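Local structure of methyltransferase (Thermus thermophilus, 3TMA) at residues S111-A116 with K148-R153; D298-A303 with K324-P329; V231-L236 with I256-A261. The protein transfers a methyl group from S-adenosyl-L-methionine to N2 of guanosine 6 in tRNA(Phe). All coordinates share one frame; numbering follows the deposited sequence.

Contact 1. Residues S111-A116 with K148-R153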
ATOM      1  N   SER A 111     -24.397  -5.969  13.243  1.00 48.16           N
ATOM      2  CA  SER A 111     -24.680  -4.624  12.730  1.00 43.93           C
ATOM      3  C   SER A 111     -24.024  -4.472  11.375  1.00 39.96           C
ATOM      4  O   SER A 111     -23.042  -5.197  11.071  1.00 40.26           O
ATOM      5  CB  SER A 111     -24.195  -3.537  13.702  1.00 44.96           C
ATOM      6  OG  SER A 111     -22.790  -3.304  13.573  1.00 43.53           O
ATOM      7  N   PHE A 112     -24.516  -3.542  10.556  1.00 35.93           N
ATOM      8  CA  PHE A 112     -23.837  -3.290   9.263  1.00 32.80           C
ATOM      9  C   PHE A 112     -24.021  -1.851   8.816  1.00 33.53           C
ATOM     10  O   PHE A 112     -24.783  -1.062   9.461  1.00 33.63           O
ATOM     11  CB  PHE A 112     -24.313  -4.285   8.180  1.00 31.12           C
ATOM     12  CG  PHE A 112     -25.683  -3.931   7.580  1.00 32.31           C
ATOM     13  CD1 PHE A 112     -26.832  -3.987   8.358  1.00 34.38           C
ATOM     14  CD2 PHE A 112     -25.791  -3.473   6.275  1.00 30.57           C
ATOM     15  CE1 PHE A 112     -28.109  -3.610   7.834  1.00 34.76           C
ATOM     16  CE2 PHE A 112     -27.036  -3.151   5.713  1.00 32.43           C
ATOM     17  CZ  PHE A 112     -28.211  -3.201   6.509  1.00 34.79           C
ATOM     18  N   ARG A 113     -23.356  -1.487   7.708  1.00 30.42           N
ATOM     19  CA  ARG A 113     -23.736  -0.276   7.000  1.00 30.87           C
ATOM     20  C   ARG A 113     -23.429  -0.516   5.538  1.00 30.67           C
ATOM     21  O   ARG A 113     -22.746  -1.486   5.220  1.00 29.25           O
ATOM     22  CB  ARG A 113     -22.980   0.954   7.530  1.00 31.90           C
ATOM     23  CG  ARG A 113     -21.486   0.988   7.200  1.00 31.88           C
ATOM     24  CD  ARG A 113     -20.941   2.395   7.483  1.00 35.93           C
ATOM     25  NE  ARG A 113     -21.441   3.297   6.451  1.00 41.99           N
ATOM     26  CZ  ARG A 113     -21.417   4.626   6.522  1.00 47.31           C
ATOM     27  NH1 ARG A 113     -20.941   5.236   7.610  1.00 39.62           N
ATOM     28  NH2 ARG A 113     -21.921   5.344   5.513  1.00 48.20           N
ATOM     29  N   VAL A 114     -23.946   0.355   4.661  1.00 30.41           N
ATOM     30  CA  VAL A 114     -23.586   0.354   3.238  1.00 29.03           C
ATOM     31  C   VAL A 114     -22.637   1.550   3.004  1.00 30.58           C
ATOM     32  O   VAL A 114     -22.837   2.640   3.565  1.00 30.36           O
ATOM     33  CB  VAL A 114     -24.822   0.505   2.326  1.00 29.62           C
ATOM     34  CG1 VAL A 114     -24.433   0.445   0.831  1.00 28.76           C
ATOM     35  CG2 VAL A 114     -25.887  -0.590   2.620  1.00 30.19           C
ATOM     36  N   GLU A 115     -21.562   1.315   2.265  1.00 28.62           N
ATOM     37  CA  GLU A 115     -20.667   2.385   1.838  1.00 32.39           C
ATOM     38  C   GLU A 115     -20.757   2.403   0.317  1.00 32.11           C
ATOM     39  O   GLU A 115     -20.434   1.398  -0.348  1.00 31.37           O
ATOM     40  CB  GLU A 115     -19.242   2.080   2.292  1.00 33.04           C
ATOM     41  CG  GLU A 115     -19.043   2.274   3.796  1.00 42.26           C
ATOM     42  CD  GLU A 115     -17.605   1.986   4.262  0.50 45.57           C
ATOM     43  OE1 GLU A 115     -16.766   1.574   3.427  0.50 44.18           O
ATOM     44  OE2 GLU A 115     -17.333   2.151   5.473  0.50 46.36           O
ATOM     45  N   ALA A 116     -21.310   3.478  -0.237  1.00 30.46           N
ATOM     46  CA  ALA A 116     -21.433   3.555  -1.703  1.00 32.71           C
ATOM     47  C   ALA A 116     -20.467   4.579  -2.256  1.00 33.94           C
ATOM     48  O   ALA A 116     -20.206   5.587  -1.619  1.00 32.83           O
ATOM     49  CB  ALA A 116     -22.868   3.891  -2.123  1.00 32.41           C
ATOM     50  N   LYS A 148     -21.242   4.328  12.610  1.00 51.06           N
ATOM     51  CA  LYS A 148     -19.898   4.549  13.162  1.00 54.76           C
ATOM     52  C   LYS A 148     -19.093   3.281  13.354  1.00 54.02           C
ATOM     53  O   LYS A 148     -17.939   3.210  12.922  1.00 54.98           O
ATOM     54  CB  LYS A 148     -19.956   5.346  14.481  1.00 57.18           C
ATOM     55  CG  LYS A 148     -19.758   6.851  14.262  1.00 65.06           C
ATOM     56  CD  LYS A 148     -19.361   7.592  15.538  1.00 74.79           C
ATOM     57  CE  LYS A 148     -18.212   8.580  15.259  1.00 81.12           C
ATOM     58  NZ  LYS A 148     -17.212   8.610  16.379  1.00 85.28           N
ATOM     59  N   ARG A 149     -19.720   2.264  13.954  1.00 54.04           N
ATOM     60  CA  ARG A 149     -19.048   0.992  14.270  1.00 52.46           C
ATOM     61  C   ARG A 149     -19.745  -0.224  13.619  1.00 48.21           C
ATOM     62  O   ARG A 149     -20.116  -1.163  14.325  1.00 47.51           O
ATOM     63  CB  ARG A 149     -19.017   0.784  15.790  1.00 55.50           C
ATOM     64  CG  ARG A 149     -18.223   1.851  16.565  1.00 62.87           C
ATOM     65  CD  ARG A 149     -18.526   1.779  18.066  1.00 70.87           C
ATOM     66  NE  ARG A 149     -18.654   3.110  18.656  0.50 74.08           N
ATOM     67  CZ  ARG A 149     -18.317   3.411  19.904  0.50 76.96           C
ATOM     68  NH1 ARG A 149     -18.479   4.649  20.348  0.50 79.57           N
ATOM     69  NH2 ARG A 149     -17.803   2.480  20.702  0.50 77.84           N
ATOM     70  N   PRO A 150     -19.937  -0.199  12.284  1.00 44.02           N
ATOM     71  CA  PRO A 150     -20.557  -1.374  11.647  1.00 43.01           C
ATOM     72  C   PRO A 150     -19.679  -2.608  11.821  1.00 42.99           C
ATOM     73  O   PRO A 150     -18.472  -2.541  11.580  1.00 41.85           O
ATOM     74  CB  PRO A 150     -20.603  -1.003  10.160  1.00 40.29           C
ATOM     75  CG  PRO A 150     -19.494   0.011   9.980  1.00 40.26           C
ATOM     76  CD  PRO A 150     -19.427   0.774  11.295  1.00 42.21           C
ATOM     77  N   ALA A 151     -20.286  -3.735  12.166  1.00 42.83           N
ATOM     78  CA  ALA A 151     -19.573  -5.011  12.123  1.00 42.62           C
ATOM     79  C   ALA A 151     -19.251  -5.537  10.726  1.00 41.42           C
ATOM     80  O   ALA A 151     -18.295  -6.297  10.576  1.00 40.21           O
ATOM     81  CB  ALA A 151     -20.289  -6.071  12.946  1.00 45.78           C
ATOM     82  N   VAL A 152     -20.053  -5.191   9.713  1.00 38.56           N
ATOM     83  CA  VAL A 152     -19.779  -5.644   8.340  1.00 35.71           C
ATOM     84  C   VAL A 152     -20.061  -4.438   7.452  1.00 32.88           C
ATOM     85  O   VAL A 152     -21.002  -3.673   7.735  1.00 32.95           O
ATOM     86  CB  VAL A 152     -20.758  -6.758   7.920  1.00 38.34           C
ATOM     87  CG1 VAL A 152     -20.579  -7.105   6.445  1.00 36.84           C
ATOM     88  CG2 VAL A 152     -20.571  -7.997   8.785  1.00 44.80           C
ATOM     89  N   ARG A 153     -19.251  -4.234   6.424  1.00 40.05           N
ATOM     90  CA  ARG A 153     -19.478  -3.134   5.512  0.50 39.13           C
ATOM     91  C   ARG A 153     -19.876  -3.665   4.149  1.00 37.23           C
ATOM     92  O   ARG A 153     -19.103  -4.359   3.498  1.00 36.49           O
ATOM     93  CB  ARG A 153     -18.244  -2.225   5.431  0.50 40.14           C
ATOM     94  CG  ARG A 153     -17.863  -1.603   6.796  0.50 43.13           C
ATOM     95  CD  ARG A 153     -16.763  -0.525   6.681  0.50 46.15           C
ATOM     96  NE  ARG A 153     -16.398  -0.033   8.006  0.50 47.51           N
ATOM     97  CZ  ARG A 153     -16.610   1.205   8.441  0.50 48.69           C
ATOM     98  NH1 ARG A 153     -17.111   2.130   7.633  0.50 43.89           N
ATOM     99  NH2 ARG A 153     -16.287   1.525   9.688  0.50 47.58           N
TER

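Contact 2. Residues D298-A303 with K324-P329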
ATOM      1  N   ASP A 298      24.905  15.029  -0.272  1.00 36.49           N
ATOM      2  CA  ASP A 298      25.721  14.182   0.591  1.00 38.48           C
ATOM      3  C   ASP A 298      25.165  12.753   0.711  1.00 35.79           C
ATOM      4  O   ASP A 298      25.928  11.783   0.731  1.00 34.72           O
ATOM      5  CB  ASP A 298      25.799  14.773   1.999  1.00 40.76           C
ATOM      6  CG  ASP A 298      26.580  16.091   2.062  1.00 50.07           C
ATOM      7  OD1 ASP A 298      27.288  16.465   1.088  1.00 50.02           O
ATOM      8  OD2 ASP A 298      26.477  16.754   3.127  1.00 59.44           O
ATOM      9  N   PHE A 299      23.848  12.629   0.842  1.00 32.25           N
ATOM     10  CA  PHE A 299      23.267  11.318   0.947  1.00 30.61           C
ATOM     11  C   PHE A 299      23.519  10.505  -0.329  1.00 28.97           C
ATOM     12  O   PHE A 299      23.869   9.334  -0.256  1.00 27.06           O
ATOM     13  CB  PHE A 299      21.754  11.370   1.240  1.00 31.70           C
ATOM     14  CG  PHE A 299      21.037  10.083   0.879  1.00 27.40           C
ATOM     15  CD1 PHE A 299      21.244   8.939   1.625  1.00 28.30           C
ATOM     16  CD2 PHE A 299      20.176  10.036  -0.203  1.00 32.45           C
ATOM     17  CE1 PHE A 299      20.635   7.743   1.292  1.00 29.17           C
ATOM     18  CE2 PHE A 299      19.549   8.857  -0.562  1.00 31.96           C
ATOM     19  CZ  PHE A 299      19.807   7.691   0.161  1.00 31.51           C
ATOM     20  N   LEU A 300      23.296  11.092  -1.504  1.00 27.64           N
ATOM     21  CA  LEU A 300      23.421  10.269  -2.724  1.00 26.68           C
ATOM     22  C   LEU A 300      24.868   9.850  -2.946  1.00 28.20           C
ATOM     23  O   LEU A 300      25.131   8.801  -3.511  1.00 27.86           O
ATOM     24  CB  LEU A 300      22.909  10.998  -3.957  1.00 25.68           C
ATOM     25  CG  LEU A 300      21.388  11.184  -3.938  1.00 29.16           C
ATOM     26  CD1 LEU A 300      20.974  12.272  -4.938  1.00 30.88           C
ATOM     27  CD2 LEU A 300      20.661   9.833  -4.178  1.00 32.58           C
ATOM     28  N   ARG A 301      25.811  10.710  -2.581  1.00 30.14           N
ATOM     29  CA  ARG A 301      27.212  10.333  -2.723  1.00 32.58           C
ATOM     30  C   ARG A 301      27.638   9.233  -1.753  1.00 31.83           C
ATOM     31  O   ARG A 301      28.404   8.335  -2.120  1.00 32.27           O
ATOM     32  CB  ARG A 301      28.141  11.562  -2.709  1.00 33.77           C
ATOM     33  CG  ARG A 301      28.129  12.248  -4.099  1.00 36.54           C
ATOM     34  CD  ARG A 301      28.437  13.748  -4.034  1.00 39.33           C
ATOM     35  NE  ARG A 301      28.187  14.308  -5.361  1.00 44.03           N
ATOM     36  CZ  ARG A 301      26.970  14.548  -5.849  1.00 46.33           C
ATOM     37  NH1 ARG A 301      25.871  14.301  -5.104  1.00 43.86           N
ATOM     38  NH2 ARG A 301      26.853  14.977  -7.092  1.00 48.42           N
ATOM     39  N   GLY A 302      27.146   9.305  -0.521  1.00 29.83           N
ATOM     40  CA  GLY A 302      27.371   8.223   0.438  1.00 29.17           C
ATOM     41  C   GLY A 302      26.740   6.929  -0.072  1.00 29.52           C
ATOM     42  O   GLY A 302      27.317   5.827   0.089  1.00 29.18           O
ATOM     43  N   ALA A 303      25.548   7.034  -0.670  1.00 26.56           N
ATOM     44  CA  ALA A 303      24.854   5.819  -1.127  1.00 26.02           C
ATOM     45  C   ALA A 303      25.671   5.158  -2.226  1.00 27.78           C
ATOM     46  O   ALA A 303      25.868   3.947  -2.209  1.00 27.31           O
ATOM     47  CB  ALA A 303      23.442   6.138  -1.660  1.00 25.21           C
ATOM     48  N   LYS A 324      17.240  15.081  -8.989  1.00 38.43           N
ATOM     49  CA  LYS A 324      17.986  14.820 -10.213  1.00 41.24           C
ATOM     50  C   LYS A 324      19.163  15.758 -10.398  1.00 44.67           C
ATOM     51  O   LYS A 324      20.237  15.331 -10.809  1.00 46.93           O
ATOM     52  CB  LYS A 324      17.065  14.776 -11.431  1.00 40.98           C
ATOM     53  CG  LYS A 324      16.022  13.665 -11.285  1.00 45.99           C
ATOM     54  CD  LYS A 324      15.633  13.072 -12.627  1.00 56.06           C
ATOM     55  CE  LYS A 324      14.231  13.436 -12.990  1.00 59.70           C
ATOM     56  NZ  LYS A 324      14.146  14.897 -13.115  1.00 64.04           N
ATOM     57  N   ARG A 325      18.982  17.021 -10.039  1.00 42.69           N
ATOM     58  CA  ARG A 325      20.082  17.927  -9.952  1.00 44.42           C
ATOM     59  C   ARG A 325      21.237  17.435  -9.051  1.00 44.53           C
ATOM     60  O   ARG A 325      22.407  17.660  -9.376  1.00 45.26           O
ATOM     61  CB  ARG A 325      19.559  19.288  -9.463  1.00 49.30           C
ATOM     62  CG  ARG A 325      20.626  20.333  -9.125  1.00 58.38           C
ATOM     63  CD  ARG A 325      21.011  21.214 -10.324  1.00 69.35           C
ATOM     64  NE  ARG A 325      19.841  21.919 -10.833  1.00 74.48           N
ATOM     65  CZ  ARG A 325      19.755  23.237 -10.988  1.00 76.60           C
ATOM     66  NH1 ARG A 325      18.618  23.763 -11.419  1.00 75.37           N
ATOM     67  NH2 ARG A 325      20.798  24.027 -10.736  1.00 79.11           N
ATOM     68  N   ALA A 326      20.914  16.777  -7.927  1.00 38.67           N
ATOM     69  CA  ALA A 326      21.910  16.298  -6.976  1.00 37.72           C
ATOM     70  C   ALA A 326      22.540  14.940  -7.297  1.00 36.52           C
ATOM     71  O   ALA A 326      23.412  14.481  -6.559  1.00 35.81           O
ATOM     72  CB  ALA A 326      21.292  16.270  -5.557  1.00 38.27           C
ATOM     73  N   LEU A 327      22.010  14.227  -8.295  1.00 36.01           N
ATOM     74  CA  LEU A 327      22.489  12.874  -8.617  1.00 36.90           C
ATOM     75  C   LEU A 327      23.943  12.884  -9.040  1.00 38.37           C
ATOM     76  O   LEU A 327      24.296  13.637  -9.957  1.00 42.20           O
ATOM     77  CB  LEU A 327      21.697  12.289  -9.774  1.00 36.23           C
ATOM     78  CG  LEU A 327      20.373  11.591  -9.516  1.00 38.98           C
ATOM     79  CD1 LEU A 327      19.734  11.118 -10.833  1.00 39.30           C
ATOM     80  CD2 LEU A 327      20.607  10.385  -8.582  1.00 37.07           C
ATOM     81  N   PRO A 328      24.792  12.027  -8.424  1.00 36.51           N
ATOM     82  CA  PRO A 328      26.115  11.954  -9.021  1.00 37.55           C
ATOM     83  C   PRO A 328      26.095  11.139 -10.312  1.00 38.38           C
ATOM     84  O   PRO A 328      25.199  10.297 -10.505  1.00 37.39           O
ATOM     85  CB  PRO A 328      26.972  11.280  -7.931  1.00 38.42           C
ATOM     86  CG  PRO A 328      25.985  10.497  -7.089  1.00 36.77           C
ATOM     87  CD  PRO A 328      24.716  11.335  -7.114  1.00 35.55           C
ATOM     88  N   PRO A 329      27.073  11.375 -11.199  1.00 41.16           N
ATOM     89  CA  PRO A 329      27.051  10.722 -12.519  1.00 42.09           C
ATOM     90  C   PRO A 329      27.387   9.203 -12.494  1.00 42.15           C
ATOM     91  O   PRO A 329      27.154   8.499 -13.488  1.00 43.60           O
ATOM     92  CB  PRO A 329      28.088  11.527 -13.330  1.00 46.96           C
ATOM     93  CG  PRO A 329      28.952  12.215 -12.302  1.00 50.02           C
ATOM     94  CD  PRO A 329      28.015  12.516 -11.156  1.00 45.57           C
TER
HETATM   95  O   HOH W   1      24.922  16.282  -9.127  1.00 30.53           O

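Contact 3. Residues V231-L236 with I256-A261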
ATOM      1  N   VAL A 231      20.050  -6.498   7.541  1.00 30.08           N
ATOM      2  CA  VAL A 231      19.282  -5.236   7.393  1.00 26.67           C
ATOM      3  C   VAL A 231      19.890  -4.198   8.330  1.00 28.43           C
ATOM      4  O   VAL A 231      20.087  -4.480   9.516  1.00 29.28           O
ATOM      5  CB  VAL A 231      17.798  -5.393   7.764  1.00 25.77           C
ATOM      6  CG1 VAL A 231      17.070  -4.017   7.679  1.00 25.46           C
ATOM      7  CG2 VAL A 231      17.139  -6.385   6.812  1.00 25.93           C
ATOM      8  N   TYR A 232      20.305  -3.065   7.760  1.00 25.03           N
ATOM      9  CA  TYR A 232      20.927  -1.961   8.498  1.00 26.38           C
ATOM     10  C   TYR A 232      19.924  -0.799   8.427  1.00 24.89           C
ATOM     11  O   TYR A 232      19.242  -0.636   7.411  1.00 24.74           O
ATOM     12  CB  TYR A 232      22.243  -1.543   7.776  1.00 25.16           C
ATOM     13  CG  TYR A 232      23.308  -2.636   7.772  1.00 29.55           C
ATOM     14  CD1 TYR A 232      24.242  -2.724   8.804  1.00 29.35           C
ATOM     15  CD2 TYR A 232      23.421  -3.533   6.699  1.00 30.94           C
ATOM     16  CE1 TYR A 232      25.228  -3.746   8.804  1.00 31.98           C
ATOM     17  CE2 TYR A 232      24.419  -4.510   6.671  1.00 30.09           C
ATOM     18  CZ  TYR A 232      25.288  -4.631   7.732  1.00 33.76           C
ATOM     19  OH  TYR A 232      26.230  -5.634   7.689  1.00 35.96           O
ATOM     20  N   ALA A 233      19.826  -0.001   9.486  1.00 24.63           N
ATOM     21  CA  ALA A 233      18.831   1.042   9.513  1.00 25.64           C
ATOM     22  C   ALA A 233      19.370   2.147  10.375  1.00 28.70           C
ATOM     23  O   ALA A 233      19.893   1.886  11.462  1.00 29.56           O
ATOM     24  CB  ALA A 233      17.509   0.509  10.099  1.00 24.67           C
ATOM     25  N   GLY A 234      19.220   3.395   9.919  1.00 28.24           N
ATOM     26  CA  GLY A 234      19.857   4.486  10.624  1.00 31.59           C
ATOM     27  C   GLY A 234      18.934   5.658  10.823  1.00 34.61           C
ATOM     28  O   GLY A 234      18.036   5.914   9.995  1.00 34.62           O
ATOM     29  N   ASP A 235      19.171   6.411  11.892  1.00 36.09           N
ATOM     30  CA  ASP A 235      18.450   7.651  12.085  1.00 39.39           C
ATOM     31  C   ASP A 235      19.181   8.509  13.123  1.00 43.32           C
ATOM     32  O   ASP A 235      19.929   7.986  13.957  1.00 42.91           O
ATOM     33  CB  ASP A 235      17.036   7.335  12.581  1.00 39.72           C
ATOM     34  CG  ASP A 235      16.075   8.481  12.362  1.00 46.84           C
ATOM     35  OD1 ASP A 235      15.950   9.344  13.284  1.00 54.85           O
ATOM     36  OD2 ASP A 235      15.425   8.500  11.278  1.00 47.75           O
ATOM     37  N   LEU A 236      18.903   9.812  13.136  1.00 46.96           N
ATOM     38  CA  LEU A 236      19.496  10.678  14.162  1.00 52.18           C
ATOM     39  C   LEU A 236      18.693  10.733  15.460  1.00 56.37           C
ATOM     40  O   LEU A 236      19.237  11.047  16.513  1.00 59.15           O
ATOM     41  CB  LEU A 236      19.736  12.081  13.595  1.00 55.50           C
ATOM     42  CG  LEU A 236      21.027  12.170  12.766  1.00 57.19           C
ATOM     43  CD1 LEU A 236      21.156  13.509  12.057  1.00 64.57           C
ATOM     44  CD2 LEU A 236      22.240  11.928  13.644  1.00 62.56           C
ATOM     45  N   ILE A 256      17.663  -6.935  12.902  1.00 29.16           N
ATOM     46  CA  ILE A 256      17.917  -5.624  12.253  1.00 27.65           C
ATOM     47  C   ILE A 256      18.945  -4.842  13.096  1.00 29.73           C
ATOM     48  O   ILE A 256      18.802  -4.767  14.320  1.00 29.32           O
ATOM     49  CB  ILE A 256      16.644  -4.791  12.175  1.00 27.25           C
ATOM     50  CG1 ILE A 256      15.623  -5.485  11.244  1.00 25.41           C
ATOM     51  CG2 ILE A 256      16.971  -3.374  11.657  1.00 24.73           C
ATOM     52  CD1 ILE A 256      14.159  -4.989  11.505  1.00 25.23           C
ATOM     53  N   ARG A 257      19.948  -4.239  12.442  1.00 28.69           N
ATOM     54  CA  ARG A 257      20.942  -3.441  13.150  1.00 29.00           C
ATOM     55  C   ARG A 257      20.497  -2.011  13.050  1.00 30.14           C
ATOM     56  O   ARG A 257      20.692  -1.374  11.986  1.00 28.14           O
ATOM     57  CB  ARG A 257      22.313  -3.612  12.493  1.00 29.03           C
ATOM     58  CG  ARG A 257      23.459  -2.728  13.101  1.00 35.18           C
ATOM     59  CD  ARG A 257      24.873  -3.214  12.623  1.00 41.18           C
ATOM     60  NE  ARG A 257      25.949  -2.255  12.914  1.00 43.19           N
ATOM     61  CZ  ARG A 257      26.565  -2.191  14.099  1.00 49.85           C
ATOM     62  NH1 ARG A 257      26.189  -2.993  15.094  1.00 42.49           N
ATOM     63  NH2 ARG A 257      27.527  -1.304  14.308  1.00 47.18           N
ATOM     64  N   PHE A 258      19.875  -1.503  14.118  1.00 31.01           N
ATOM     65  CA  PHE A 258      19.480  -0.083  14.180  1.00 33.19           C
ATOM     66  C   PHE A 258      20.622   0.731  14.802  1.00 36.70           C
ATOM     67  O   PHE A 258      21.096   0.419  15.889  1.00 37.96           O
ATOM     68  CB  PHE A 258      18.229   0.149  15.042  1.00 35.18           C
ATOM     69  CG  PHE A 258      16.943  -0.415  14.444  1.00 33.54           C
ATOM     70  CD1 PHE A 258      16.247   0.289  13.478  1.00 29.04           C
ATOM     71  CD2 PHE A 258      16.439  -1.629  14.886  1.00 38.13           C
ATOM     72  CE1 PHE A 258      15.049  -0.206  12.926  1.00 33.00           C
ATOM     73  CE2 PHE A 258      15.253  -2.162  14.337  1.00 33.35           C
ATOM     74  CZ  PHE A 258      14.566  -1.461  13.354  1.00 31.16           C
ATOM     75  N   LEU A 259      20.958   1.848  14.182  1.00 34.77           N
ATOM     76  CA  LEU A 259      22.126   2.606  14.609  1.00 40.36           C
ATOM     77  C   LEU A 259      21.826   4.096  14.530  1.00 41.08           C
ATOM     78  O   LEU A 259      21.141   4.553  13.609  1.00 39.82           O
ATOM     79  CB  LEU A 259      23.270   2.251  13.658  1.00 39.05           C
ATOM     80  CG  LEU A 259      24.722   2.047  14.051  1.00 50.48           C
ATOM     81  CD1 LEU A 259      24.938   1.064  15.258  1.00 52.51           C
ATOM     82  CD2 LEU A 259      25.493   1.607  12.791  1.00 46.97           C
ATOM     83  N   ARG A 260      22.302   4.865  15.509  1.00 44.76           N
ATOM     84  CA  ARG A 260      22.226   6.309  15.411  1.00 47.00           C
ATOM     85  C   ARG A 260      23.231   6.739  14.343  1.00 46.30           C
ATOM     86  O   ARG A 260      24.408   6.423  14.442  1.00 47.23           O
ATOM     87  CB  ARG A 260      22.540   6.970  16.761  1.00 52.45           C
ATOM     88  CG  ARG A 260      22.491   8.508  16.688  1.00 60.33           C
ATOM     89  CD  ARG A 260      23.241   9.180  17.873  1.00 74.76           C
ATOM     90  NE  ARG A 260      23.827  10.479  17.501  1.00 83.06           N
ATOM     91  CZ  ARG A 260      23.164  11.639  17.495  1.00 86.36           C
ATOM     92  NH1 ARG A 260      23.784  12.756  17.139  0.50 87.56           N
ATOM     93  NH2 ARG A 260      21.882  11.688  17.838  0.50 85.72           N
ATOM     94  N   ALA A 261      22.761   7.424  13.304  1.00 43.56           N
ATOM     95  CA  ALA A 261      23.561   7.594  12.091  1.00 42.32           C
ATOM     96  C   ALA A 261      23.086   8.818  11.310  1.00 44.03           C
ATOM     97  O   ALA A 261      21.876   9.016  11.111  1.00 42.76           O
ATOM     98  CB  ALA A 261      23.453   6.373  11.228  1.00 38.85           C
TER

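Contact 1. Residues S111-A116 with K148-R153
Ser-111 and Arg-113 meet Pro-150, Ala-151 and Val-152 where strands 112-119 and 152-159 come together in parallel. Three backbone N-H groups donate across the contact, two of them to backbone oxygens. Arg-113 N donates to Val-152 O over 3.2 Å, nearly in line with that C=O (166° at the oxygen). Nearer the start of the strands, the bond from Val-152 N to Ser-111 O is weak. The third N-H is met by a side chain: Ala-151 N donates to Ser-111 OG at 2.9 Å. With chi1 at 80°, the hydroxyl sits between the backbone N and the carbonyl carbon of its own residue, a rotation that carries it across to the loop ahead of the second strand.

Apolar contact is modest. The methylenes of Arg-113 run alongside the Pro-150 ring, both pointing the same way, with Arg-113 CG 3.6 Å from Pro-150 CG. On the other face of the sheet Phe-112 CB approaches Val-152 CB at 4.3 Å, while the phenyl ring leads away from the second strand.

Among the charged groups, Glu-115 OE2 is placed at the guanidinium edge of Arg-153 as a salt bridge, but its detail is doubtful because the atoms are modelled too close and Arg-153 has two conformers. Arg-113 folds back, bending at chi3 (-72°) to lay NE against Val-114 O at 3.3 Å, above that carbonyl's plane, and its NH1 donates to Leu-147 O.

This pairing joins the two strands of a beta-alpha-beta unit of the THUMP domain. Helix 126-141 connects them and covers Phe-112 and Val-114, whereas strand 162-168, through Gln-168, borders Glu-115 and Arg-153.

Contact 2. Residues D298-A303 with K324-P329
Leu-300, on the side of helix 290-305 that faces helix 320-326, meets the end of the latter with two parts of its side chain. Its CB rests 3.7 Å from Pro-328 CD, and its CD1 reaches farther, to 4.1 Å from both Ala-326 CB and Leu-327 CD2. The branched end thus touches both Ala-326 and Leu-327.

Arg-301 comes next and supplies the polar half. Its chain runs extended from CG to NE (chi3 -171°), sliding past Pro-328 in the opposite direction, and this length delivers the guanidinium to the carbonyls at the helix end. NH1 donates to Ala-326 O at 2.9 Å with 164° at the hydrogen; the oxygen lies close to the guanidinium plane. NH2 gives a hydrogen to a water 3.1 Å away, likewise at the edge, and that water in turn donates to Arg-325 O and Leu-327 O. Pro-328 CB covers one face of the group, over its centre. Edge bonds and a covered face together fix the rotation of the guanidinium, while Trp-297 adds a cation-pi contact and accepts a further bond from NH1 through its backbone oxygen.

The carbonyls of Arg-325, Ala-326 and Leu-327, near the end of helix 320-326, are met by one arginine and one water. Leu-300 and Leu-327 both also touch Leu-351 of strand 347-353. The arrangement is that of neighbouring helices on one face of the central sheet of a Rossmann-fold methyltransferase.

Contact 3. Residues V231-L236 with I256-A261
A parallel strand pair from a beta-alpha-beta unit of the Rossmann-fold methyltransferase domain is formed by 231-235 and 257-260, linked through helix 238-250, with Tyr-232 opposite Arg-257 and Ala-233 opposite Phe-258. Five backbone hydrogen bonds alternate between the strands. The series begins with Arg-257 N to Val-231 O, 2.9 Å and almost straight at 178°, and ends with Ala-261 N to Asp-235 O at 3.0 Å, where the donor stands above the carbonyl plane.

On one face, Ala-233 CB packs 3.6 Å from Phe-258 CD1, and Val-231 and Ile-256 lie side by side, CG1 to CG2 at 4.0 Å. Chi1 of -65° sets Ile-256 CG2 anti to its backbone N, and this methyl overlies the rim of the Phe-258 ring. Helices 216-225 and 238-250 cover these apolar groups.

The other face carries Tyr-232, whose CE1 meets Arg-257 CD at 3.9 Å. The extended arginine carries its guanidinium past the ring, the two planes nearly perpendicular (82°). At the C-terminal end of the pair, Ala-261 CB sits 4.1 Å from Gly-234 CA, and Leu-236 CD2 lies over a face of the poorly ordered Arg-260 guanidinium, offset toward its rim.

Asp-235 turns its carboxylate elsewhere, OD1 accepting from Asp-237 N and OD2 from Gly-213 N. A continuous run of five backbone bonds thus keeps the strands in register, while Asp-235 ties the first to the loop at Gly-213, next to Ser-214 and Gly-215, which by similarity bind S-adenosyl-L-methionine.

How the contacts relate
Contact 1 lies in the THUMP domain, whereas contacts 2 and 3 share the catalytic domain on the opposite side of the chain's centre; the centre of contact 1 is 49 Å from that of contact 2 and 42 Å from that of contact 3. The catalytic pair are closer, with centres 20 Å apart and nearest atoms about 9 Å apart, yet they do not touch. Contact 3 forms one margin of the central sheet and borders the cofactor site inferred by similarity: the side chain of Leu-236 is about 4 Å from that of Asp-262. Contact 2 lies farther from that site, the side chain of Leu-300 being about 10 Å from that of Ala-263.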